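Local coordinates for bifunctional purine biosynthetic protein ADE5,7 (Cryptococcus neoformans var. grubii serotype A, PDB 7LVO) that catalyses, through its N-terminal GAR synthetase half, the ATP-dependent ligation of glycine to phosphoribosylamine in purine synthesis, and through its other half the closure of the aminoimidazole ring, at residues V66-N71 with L86-P91; W100-N105 with K126-P131. All coordinates share one frame; numbering follows the deposited sequence.

Contact 1 of 2, residues V66-N71 with L86-P91; sequences VVCPGN and LPWGAP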
# COMPACT_ATOMS: atom_id res chain seq x y z
N VAL A 66 -15.46 1.97 -11.88
CA VAL A 66 -14.81 3.07 -12.58
C VAL A 66 -13.41 3.24 -11.99
O VAL A 66 -13.26 3.41 -10.78
CB VAL A 66 -15.61 4.38 -12.47
CG1 VAL A 66 -14.87 5.51 -13.15
CG2 VAL A 66 -16.99 4.20 -13.07
N VAL A 67 -12.40 3.19 -12.85
CA VAL A 67 -11.01 3.32 -12.45
C VAL A 67 -10.51 4.64 -13.00
O VAL A 67 -10.37 4.80 -14.22
CB VAL A 67 -10.15 2.15 -12.95
CG1 VAL A 67 -8.89 2.03 -12.13
CG2 VAL A 67 -10.95 0.85 -12.92
N CYS A 68 -10.23 5.59 -12.10
CA CYS A 68 -9.80 6.93 -12.48
C CYS A 68 -8.37 7.16 -12.04
O CYS A 68 -8.12 7.29 -10.83
CB CYS A 68 -10.73 7.97 -11.86
SG CYS A 68 -10.29 9.68 -12.28
N PRO A 69 -7.38 7.23 -12.95
CA PRO A 69 -7.52 7.09 -14.41
C PRO A 69 -7.46 5.64 -14.89
O PRO A 69 -7.78 5.37 -16.04
CB PRO A 69 -6.33 7.90 -14.95
CG PRO A 69 -5.28 7.73 -13.88
CD PRO A 69 -6.01 7.59 -12.56
N GLY A 70 -7.06 4.73 -14.01
CA GLY A 70 -6.87 3.36 -14.44
C GLY A 70 -5.63 3.23 -15.32
O GLY A 70 -4.83 4.15 -15.49
N ASN A 71 -5.49 2.04 -15.89
CA ASN A 71 -4.32 1.72 -16.71
C ASN A 71 -4.74 0.77 -17.83
O ASN A 71 -5.92 0.49 -18.02
CB ASN A 71 -3.20 1.14 -15.84
CG ASN A 71 -3.62 -0.12 -15.11
OD1 ASN A 71 -4.42 -0.91 -15.60
ND2 ASN A 71 -3.05 -0.33 -13.92
N LEU A 86 -9.97 11.51 -16.38
CA LEU A 86 -10.40 12.79 -15.84
C LEU A 86 -9.48 13.17 -14.68
O LEU A 86 -9.09 12.30 -13.89
CB LEU A 86 -11.85 12.72 -15.35
CG LEU A 86 -12.46 14.04 -14.88
CD1 LEU A 86 -12.70 14.97 -16.06
CD2 LEU A 86 -13.75 13.79 -14.10
N PRO A 87 -9.12 14.44 -14.57
CA PRO A 87 -8.32 14.86 -13.41
C PRO A 87 -9.14 14.82 -12.13
O PRO A 87 -10.37 14.93 -12.14
CB PRO A 87 -7.91 16.30 -13.75
CG PRO A 87 -8.14 16.45 -15.22
CD PRO A 87 -9.30 15.54 -15.54
N TRP A 88 -8.43 14.66 -11.01
CA TRP A 88 -9.09 14.63 -9.71
C TRP A 88 -9.44 16.03 -9.22
O TRP A 88 -10.39 16.19 -8.43
CB TRP A 88 -8.19 13.96 -8.67
CG TRP A 88 -7.92 12.51 -8.93
CD1 TRP A 88 -8.56 11.71 -9.82
CD2 TRP A 88 -6.94 11.70 -8.29
NE1 TRP A 88 -8.03 10.44 -9.78
CE2 TRP A 88 -7.03 10.41 -8.84
CE3 TRP A 88 -5.98 11.94 -7.29
CZ2 TRP A 88 -6.22 9.37 -8.43
CZ3 TRP A 88 -5.17 10.90 -6.89
CH2 TRP A 88 -5.30 9.63 -7.45
N GLY A 89 -8.71 17.04 -9.66
CA GLY A 89 -8.84 18.37 -9.08
C GLY A 89 -7.93 18.54 -7.88
O GLY A 89 -7.64 17.60 -7.14
N ALA A 90 -7.47 19.77 -7.69
CA ALA A 90 -6.53 20.04 -6.61
C ALA A 90 -7.22 19.92 -5.26
O ALA A 90 -8.42 20.21 -5.14
CB ALA A 90 -5.93 21.43 -6.77
N PRO A 91 -6.50 19.51 -4.22
CA PRO A 91 -7.09 19.47 -2.88
C PRO A 91 -7.33 20.87 -2.36
O PRO A 91 -6.77 21.84 -2.90
CB PRO A 91 -6.04 18.73 -2.04
CG PRO A 91 -5.07 18.14 -3.01
CD PRO A 91 -5.11 19.03 -4.22
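The indole of Trp88 meets Cys68 edge-on: the carbonyl O of Cys68 lies at the ring's edge close to its plane, and Cys68 SG stands beside the pyrrole part, 4.4 Å from the centroid of the five-membered ring and 89° off its normal. Pro69 approaches the same ring obliquely, with CD 4.5 Å from Trp88 CZ2. A weak hydrogen bond runs from Trp88 NE1 to Cys68 O, 3.3 Å long and bent to 147° at the hydrogen, so one residue supplies both an acceptor and a soft, polarisable sulfur to the N-H edge. SG of Cys68 sits 3.5 Å from NE1 and 3.6 Å from CD1 of Trp88. Lying anti to the backbone N (chi1 -180°), Cys68 SG also comes to 3.3 Å from Leu86 O. Cysteine suits this buried place, being short enough for its sulfur to touch both Leu86 O and the indole edge while Ile97 and Leu41 pack against it. The cis peptide bond before Pro69 helps the chain turn its corner at Cys68. Gly70 follows with positive phi, where a side chain would crowd Val67 CB. Leu43 and Pro113 add apolar packing to Trp88. Asn71 then stands at the N-cap of helix 72-77, where its OD1 makes a weak bond to Gly73 N. The arrangement belongs to the C-terminal ends of the strands of the parallel sheet in the GAR synthetase N domain, where strand 62-67 runs through a turn into a helix, as in Rossmann-like alpha/beta folds.

Contact 2 of 2, residues W100-N105 with K126-P131; sequences WAQKEN and KKVGIP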
# COMPACT_ATOMS: atom_id res chain seq x y z
N TRP A 100 -18.05 14.93 -10.66
CA TRP A 100 -18.34 13.81 -11.55
C TRP A 100 -19.03 12.68 -10.79
O TRP A 100 -20.07 12.17 -11.22
CB TRP A 100 -17.04 13.31 -12.19
CG TRP A 100 -17.25 12.27 -13.24
CD1 TRP A 100 -17.35 12.47 -14.59
CD2 TRP A 100 -17.37 10.85 -13.05
NE1 TRP A 100 -17.53 11.28 -15.24
CE2 TRP A 100 -17.55 10.27 -14.32
CE3 TRP A 100 -17.35 10.02 -11.93
CZ2 TRP A 100 -17.70 8.90 -14.50
CZ3 TRP A 100 -17.51 8.66 -12.11
CH2 TRP A 100 -17.68 8.11 -13.38
N ALA A 101 -18.46 12.27 -9.65
CA ALA A 101 -19.06 11.18 -8.89
C ALA A 101 -20.49 11.51 -8.48
O ALA A 101 -21.37 10.64 -8.54
CB ALA A 101 -18.21 10.88 -7.65
N GLN A 102 -20.74 12.75 -8.08
CA GLN A 102 -22.09 13.14 -7.66
C GLN A 102 -23.09 12.98 -8.80
O GLN A 102 -24.19 12.46 -8.60
CB GLN A 102 -22.08 14.58 -7.15
CG GLN A 102 -23.38 15.02 -6.52
CD GLN A 102 -23.31 16.43 -5.95
OE1 GLN A 102 -22.32 17.13 -6.13
NE2 GLN A 102 -24.36 16.84 -5.25
N LYS A 103 -22.72 13.43 -10.00
CA LYS A 103 -23.62 13.32 -11.14
C LYS A 103 -23.80 11.88 -11.60
O LYS A 103 -24.81 11.57 -12.25
CB LYS A 103 -23.11 14.17 -12.30
CG LYS A 103 -23.03 15.67 -12.00
CD LYS A 103 -24.40 16.26 -11.72
CE LYS A 103 -24.34 17.77 -11.55
NZ LYS A 103 -23.47 18.18 -10.40
N GLU A 104 -22.86 11.00 -11.29
CA GLU A 104 -22.92 9.60 -11.71
C GLU A 104 -23.50 8.69 -10.64
O GLU A 104 -23.57 7.48 -10.85
CB GLU A 104 -21.52 9.11 -12.10
CG GLU A 104 -20.87 9.91 -13.21
CD GLU A 104 -21.49 9.64 -14.57
OE1 GLU A 104 -22.25 8.66 -14.71
OE2 GLU A 104 -21.21 10.42 -15.51
N ASN A 105 -23.91 9.24 -9.50
CA ASN A 105 -24.49 8.45 -8.41
C ASN A 105 -23.56 7.32 -7.98
O ASN A 105 -23.95 6.16 -7.88
CB ASN A 105 -25.86 7.90 -8.82
CG ASN A 105 -26.92 8.99 -8.90
OD1 ASN A 105 -27.49 9.24 -9.97
ND2 ASN A 105 -27.18 9.64 -7.78
N LYS A 126 -17.29 13.32 1.55
CA LYS A 126 -18.22 13.36 2.67
C LYS A 126 -19.20 14.52 2.53
O LYS A 126 -20.38 14.40 2.89
CB LYS A 126 -17.46 13.48 3.98
CG LYS A 126 -18.35 13.41 5.23
CD LYS A 126 -17.51 13.46 6.50
CE LYS A 126 -18.38 13.30 7.74
NZ LYS A 126 -19.35 14.42 7.91
N LYS A 127 -18.73 15.65 1.98
CA LYS A 127 -19.58 16.83 1.82
C LYS A 127 -20.69 16.62 0.80
O LYS A 127 -21.62 17.43 0.75
CB LYS A 127 -18.73 18.04 1.43
CG LYS A 127 -17.74 18.46 2.49
CD LYS A 127 -16.79 19.53 1.98
CE LYS A 127 -15.77 19.93 3.05
NZ LYS A 127 -14.82 20.96 2.55
N VAL A 128 -20.62 15.57 -0.01
CA VAL A 128 -21.66 15.25 -0.98
C VAL A 128 -22.34 13.93 -0.65
O VAL A 128 -23.11 13.41 -1.46
CB VAL A 128 -21.10 15.22 -2.41
CG1 VAL A 128 -20.71 16.63 -2.85
CG2 VAL A 128 -19.92 14.27 -2.51
N GLY A 129 -22.08 13.37 0.53
CA GLY A 129 -22.75 12.15 0.94
C GLY A 129 -22.35 10.90 0.20
O GLY A 129 -23.13 9.95 0.16
N ILE A 130 -21.16 10.88 -0.38
CA ILE A 130 -20.63 9.69 -1.05
C ILE A 130 -19.63 9.04 -0.10
O ILE A 130 -18.59 9.66 0.20
CB ILE A 130 -19.97 10.04 -2.39
CG1 ILE A 130 -21.01 10.63 -3.34
CG2 ILE A 130 -19.31 8.81 -3.01
CD1 ILE A 130 -20.42 11.15 -4.65
N PRO A 131 -19.88 7.83 0.40
CA PRO A 131 -18.96 7.23 1.37
C PRO A 131 -17.63 6.85 0.74
O PRO A 131 -17.54 6.57 -0.46
CB PRO A 131 -19.72 5.98 1.86
CG PRO A 131 -20.64 5.63 0.73
CD PRO A 131 -21.04 6.95 0.10
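Ile130, Gln102 and Val128 carry most of the contact, with Ala101 completing the apolar part. Ile130 reaches toward helix 95-104 with its extended CG1 branch: CG1 lies anti to the carbonyl carbon (chi1 -63°) and CD1 continues outward (chi2 174°), ending 3.7 Å from Ala101 CB. Ile130 CD1 also lies 3.8 Å from Gln102 N, so it rests against the helix backbone as well as the alanine. A small residue is well placed here because its methyl lets the longer isoleucine approach the helix closely. Gln102 has an extended side chain that passes Val128 at a slant, OE1 standing 3.7 Å from CG1 of Val128. This is van der Waals contact; the long chain carries the amide end past Val128, and the exposed position suits a polar group. In Val128, CG1 anti to the carbonyl carbon (chi1 -68°) meets that amide, and a compact branched residue suits this partly exposed place beside the helix. Gly129, with positive phi, is the C-prime residue of a Schellman motif ending helix 121-126. That turn sends the chain to Ile130, which also packs on Phe125, as does Ala101. Helix 95-104 thus lies against the chain leaving helix 121-126, while Pro131 pairs through its backbone with Val109 of strand 108-111.

How the contacts relate
The contacts follow one another along the chain, the first complete before the second begins, with centres about 14 Å apart. Both lie in the GAR synthetase N domain. Helix 95-104 joins them: it packs on Cys68 and Leu86 of contact 1 and supplies residues 100-105 to contact 2. The two touch directly through Trp100, whose CH2 lies 3.8 Å from Val66 CG1 and whose CB lies 3.8 Å from Leu86 CD2. Contact 1 joins the end of strand 62-67 to the loop after strand 81-83; contact 2 packs helix 95-104 on the chain that leaves helix 121-126 and pairs with strand 108-111 of the same parallel sheet. Contact 2 lies away from the predicted ATP and magnesium sites.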